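Local coordinates for protein succinate-semialdehyde dehydrogenase (Streptococcus pyogenes MGAS1882, PDB 4OHT) that probably oxidises succinate semialdehyde to succinate with NADP as electron acceptor, as a member of the aldehyde dehydrogenase family, at residues V124-E129 / P151-H156. Numbering follows the deposited sequence.
With NAP (NADP nicotinamide-adenine-dinucleotide phosphate), chain C.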
ATOM      1  N   VAL A 124      -9.305   6.180  11.730  1.00 26.02           N
ATOM      2  CA  VAL A 124      -9.070   7.578  11.402  1.00 25.26           C
ATOM      3  C   VAL A 124      -7.894   7.706  10.435  1.00 25.51           C
ATOM      4  O   VAL A 124      -6.811   7.161  10.669  1.00 26.56           O
ATOM      5  CB  VAL A 124      -8.775   8.410  12.673  1.00 25.66           C
ATOM      6  CG1 VAL A 124      -8.518   9.863  12.300  1.00 23.40           C
ATOM      7  CG2 VAL A 124      -9.950   8.315  13.635  1.00 24.26           C
ATOM      8  N   ILE A 125      -8.126   8.442   9.355  1.00 25.19           N
ATOM      9  CA  ILE A 125      -7.128   8.652   8.321  1.00 24.42           C
ATOM     10  C   ILE A 125      -6.625  10.092   8.324  1.00 26.45           C
ATOM     11  O   ILE A 125      -7.416  11.035   8.394  1.00 28.28           O
ATOM     12  CB  ILE A 125      -7.722   8.367   6.918  1.00 23.55           C
ATOM     13  CG1 ILE A 125      -8.223   6.921   6.833  1.00 21.32           C
ATOM     14  CG2 ILE A 125      -6.677   8.661   5.845  1.00 23.48           C
ATOM     15  CD1 ILE A 125      -7.125   5.862   7.007  1.00 23.57           C
ATOM     16  N   LEU A 126      -5.309  10.255   8.244  1.00 26.18           N
ATOM     17  CA  LEU A 126      -4.711  11.582   8.187  1.00 26.88           C
ATOM     18  C   LEU A 126      -4.388  11.897   6.733  1.00 27.60           C
ATOM     19  O   LEU A 126      -3.776  11.083   6.036  1.00 27.18           O
ATOM     20  CB  LEU A 126      -3.414  11.641   8.992  1.00 27.00           C
ATOM     21  CG  LEU A 126      -2.539  12.857   8.658  1.00 27.49           C
ATOM     22  CD1 LEU A 126      -3.249  14.144   9.096  1.00 25.20           C
ATOM     23  CD2 LEU A 126      -1.174  12.725   9.344  1.00 27.63           C
ATOM     24  N   ALA A 127      -4.802  13.075   6.277  1.00 27.48           N
ATOM     25  CA  ALA A 127      -4.529  13.510   4.914  1.00 26.49           C
ATOM     26  C   ALA A 127      -3.676  14.771   4.978  1.00 26.19           C
ATOM     27  O   ALA A 127      -4.007  15.714   5.699  1.00 25.02           O
ATOM     28  CB  ALA A 127      -5.844  13.799   4.159  1.00 25.86           C
ATOM     29  N   VAL A 128      -2.570  14.768   4.239  1.00 26.50           N
ATOM     30  CA  VAL A 128      -1.664  15.912   4.175  1.00 28.04           C
ATOM     31  C   VAL A 128      -1.743  16.355   2.724  1.00 29.12           C
ATOM     32  O   VAL A 128      -1.399  15.590   1.825  1.00 30.66           O
ATOM     33  CB  VAL A 128      -0.217  15.508   4.533  1.00 28.76           C
ATOM     34  CG1 VAL A 128       0.687  16.744   4.551  1.00 25.99           C
ATOM     35  CG2 VAL A 128      -0.203  14.823   5.891  1.00 25.62           C
ATOM     36  N   GLU A 129      -2.192  17.589   2.499  1.00 29.23           N
ATOM     37  CA  GLU A 129      -2.385  18.097   1.145  1.00 29.34           C
ATOM     38  C   GLU A 129      -1.638  19.376   0.769  1.00 30.25           C
ATOM     39  O   GLU A 129      -1.252  20.171   1.631  1.00 29.97           O
ATOM     40  CB  GLU A 129      -3.891  18.303   0.902  1.00 30.42           C
ATOM     41  CG  GLU A 129      -4.753  17.064   1.167  1.00 27.68           C
ATOM     42  CD  GLU A 129      -4.295  15.838   0.378  1.00 31.27           C
ATOM     43  OE1 GLU A 129      -3.889  15.993  -0.791  1.00 29.26           O
ATOM     44  OE2 GLU A 129      -4.353  14.710   0.920  1.00 32.53           O
ATOM     45  N   PRO A 151     -13.169   8.199   9.450  1.00 24.35           N
ATOM     46  CA  PRO A 151     -13.171   9.636   9.738  1.00 25.35           C
ATOM     47  C   PRO A 151     -11.825  10.206   9.270  1.00 27.93           C
ATOM     48  O   PRO A 151     -10.817   9.487   9.229  1.00 27.30           O
ATOM     49  CB  PRO A 151     -13.327   9.682  11.256  1.00 25.05           C
ATOM     50  CG  PRO A 151     -14.142   8.443  11.542  1.00 25.04           C
ATOM     51  CD  PRO A 151     -13.478   7.415  10.658  1.00 24.26           C
ATOM     52  N   MET A 152     -11.797  11.490   8.935  1.00 28.38           N
ATOM     53  CA  MET A 152     -10.564  12.090   8.446  1.00 29.79           C
ATOM     54  C   MET A 152     -10.071  13.360   9.154  1.00 29.42           C
ATOM     55  O   MET A 152     -10.868  14.187   9.601  1.00 29.10           O
ATOM     56  CB  MET A 152     -10.729  12.379   6.953  1.00 29.75           C
ATOM     57  CG  MET A 152      -9.565  13.109   6.317  1.00 34.77           C
ATOM     58  SD  MET A 152      -9.747  13.240   4.526  1.00 37.08           S
ATOM     59  CE  MET A 152      -9.515  11.505   4.065  1.00 36.19           C
ATOM     60  N   VAL A 153      -8.749  13.491   9.267  1.00 27.73           N
ATOM     61  CA  VAL A 153      -8.142  14.691   9.843  1.00 27.92           C
ATOM     62  C   VAL A 153      -7.230  15.226   8.752  1.00 28.94           C
ATOM     63  O   VAL A 153      -6.495  14.469   8.102  1.00 27.53           O
ATOM     64  CB  VAL A 153      -7.348  14.432  11.161  1.00 28.05           C
ATOM     65  CG1 VAL A 153      -8.328  14.095  12.276  1.00 25.07           C
ATOM     66  CG2 VAL A 153      -6.307  13.326  10.979  1.00 27.55           C
ATOM     67  N   LEU A 154      -7.300  16.533   8.538  1.00 28.67           N
ATOM     68  CA  LEU A 154      -6.556  17.175   7.476  1.00 28.34           C
ATOM     69  C   LEU A 154      -5.512  18.194   7.888  1.00 28.83           C
ATOM     70  O   LEU A 154      -5.760  19.055   8.732  1.00 29.29           O
ATOM     71  CB  LEU A 154      -7.552  17.850   6.528  1.00 29.47           C
ATOM     72  CG  LEU A 154      -7.029  18.839   5.484  1.00 30.00           C
ATOM     73  CD1 LEU A 154      -6.300  18.090   4.388  1.00 28.92           C
ATOM     74  CD2 LEU A 154      -8.201  19.612   4.887  1.00 28.78           C
ATOM     75  N   LYS A 155      -4.343  18.080   7.271  1.00 28.47           N
ATOM     76  CA  LYS A 155      -3.250  19.017   7.481  1.00 29.39           C
ATOM     77  C   LYS A 155      -3.044  19.557   6.074  1.00 28.93           C
ATOM     78  O   LYS A 155      -2.491  18.866   5.211  1.00 29.10           O
ATOM     79  CB  LYS A 155      -1.989  18.294   7.961  1.00 30.41           C
ATOM     80  CG  LYS A 155      -0.880  19.212   8.468  1.00 31.09           C
ATOM     81  CD  LYS A 155      -0.100  19.856   7.334  1.00 29.68           C
ATOM     82  CE  LYS A 155       0.938  20.834   7.859  1.00 28.06           C
ATOM     83  NZ  LYS A 155       0.986  22.052   6.992  1.00 24.14           N
ATOM     84  N   HIS A 156      -3.531  20.772   5.834  1.00 28.11           N
ATOM     85  CA  HIS A 156      -3.415  21.404   4.525  1.00 27.90           C
ATOM     86  C   HIS A 156      -2.190  22.317   4.499  1.00 27.38           C
ATOM     87  O   HIS A 156      -1.563  22.548   5.532  1.00 27.02           O
ATOM     88  CB  HIS A 156      -4.670  22.225   4.229  1.00 28.10           C
ATOM     89  CG  HIS A 156      -5.128  22.137   2.807  1.00 30.90           C
ATOM     90  ND1 HIS A 156      -4.256  22.140   1.739  1.00 32.19           N
ATOM     91  CD2 HIS A 156      -6.371  22.064   2.276  1.00 31.48           C
ATOM     92  CE1 HIS A 156      -4.942  22.069   0.612  1.00 31.30           C
ATOM     93  NE2 HIS A 156      -6.227  22.023   0.910  1.00 32.07           N
TER
HETATM   94  PA  NAP C 501       4.926  20.186   0.050  1.00 68.42           P
HETATM   95  O1A NAP C 501       5.467  18.810   0.312  1.00 69.22           O
HETATM   96  O2A NAP C 501       5.955  21.205   0.350  1.00 69.23           O
HETATM   97  O5B NAP C 501       3.636  20.386   0.972  1.00 64.51           O
HETATM   98  C5B NAP C 501       2.531  19.498   0.810  1.00 56.00           C
HETATM   99  C4B NAP C 501       1.935  19.299   2.180  1.00 49.80           C
HETATM  100  O4B NAP C 501       2.859  18.554   3.008  1.00 48.13           O
HETATM  101  C3B NAP C 501       1.775  20.637   2.843  1.00 46.04           C
HETATM  102  O3B NAP C 501       0.601  20.590   3.646  1.00 41.51           O
HETATM  103  C2B NAP C 501       2.993  20.757   3.682  1.00 44.09           C
HETATM  104  O2B NAP C 501       2.782  21.630   4.792  1.00 41.53           O
HETATM  105  C1B NAP C 501       3.160  19.362   4.166  1.00 45.15           C
HETATM  106  N9A NAP C 501       4.459  19.075   4.628  1.00 45.38           N
HETATM  107  C8A NAP C 501       5.610  19.219   3.936  1.00 45.14           C
HETATM  108  N7A NAP C 501       6.651  18.767   4.688  1.00 44.42           N
HETATM  109  C5A NAP C 501       6.168  18.313   5.904  1.00 45.11           C
HETATM  110  C6A NAP C 501       6.710  17.637   7.049  1.00 45.31           C
HETATM  111  N6A NAP C 501       8.060  17.416   7.196  1.00 43.85           N
HETATM  112  N1A NAP C 501       5.869  17.223   8.022  1.00 45.86           N
HETATM  113  C2A NAP C 501       4.572  17.435   7.933  1.00 46.15           C
HETATM  114  N3A NAP C 501       4.011  18.068   6.883  1.00 44.74           N
HETATM  115  C4A NAP C 501       4.760  18.517   5.867  1.00 45.46           C
HETATM  116  O3  NAP C 501       4.469  20.357  -1.456  1.00 72.21           O
HETATM  117  PN  NAP C 501       3.766  21.711  -1.979  1.00 78.91           P
HETATM  118  O1N NAP C 501       4.817  22.775  -2.082  1.00 76.94           O
HETATM  119  O2N NAP C 501       2.696  22.132  -0.996  1.00 75.07           O
HETATM  120  O5D NAP C 501       3.167  21.461  -3.346  1.00 76.58           O
HETATM  121  P2B NAP C 501       3.269  23.171   4.777  1.00 38.32           P
HETATM  122  O1X NAP C 501       2.932  23.755   6.128  1.00 37.99           O
HETATM  123  O2X NAP C 501       4.732  23.235   4.585  1.00 37.95           O
HETATM  124  O3X NAP C 501       2.581  23.939   3.695  1.00 36.22           O
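Val153 and Leu126 meet on one face of two neighbouring parallel strands, 124-128 and 152-155. With CG1 anti to the carbonyl carbon (chi1 -70°), CG2 of Val153 lies between its backbone N and carbonyl carbon and faces the other strand. There it meets Leu126 CD1 at 3.7 Å, the two side chains crossing at about a right angle. CG1 of Val124 touches Val153 CG1 on the same face. Helix 22-41 packs against Val124 and Val153.

On the other face Ala127 is the hollow. Its small CB leaves room for Met152 SD at 4.0 Å and, less closely, for Leu154 CD1. That Leu154 methyl also lies 3.7 Å from Glu129 CG, these two side chains again roughly perpendicular. Helix 136-148 touches Met152 and Leu154. Strand 124-128, helix 136-148 and strand 152-155, in that order with the strands parallel, form a beta-alpha-beta crossover of the cofactor-binding sheet.

Five backbone hydrogen bonds join the strands, from Ile125 N to Pro151 O at one end to Glu129 N to Lys155 O at the other. At the latter end Glu129 CB lies over a face of the His156 ring, toward its rim, in a CH-pi contact. NE2 of His156 is bonded to Pro134 O.

The strands' C-terminal ends reach the bound NADP. Val128 CG1 lies against the adenosine ribose, 3.2 Å from NADP O4B. The O3B hydroxyl of that ribose donates to Glu129 O. Lys155 starts with CG anti to its backbone N (chi1 -169°), and bends at chi2 and chi4 bring NZ to the phosphate-bearing ribose. NZ bonds NADP O1X at 2.7 Å and NADP O2B at 2.9 Å, and also His156 O and Tyr3 OH. Its likely positive charge would offset the 2'-phosphate and probably favours a cofactor that carries one.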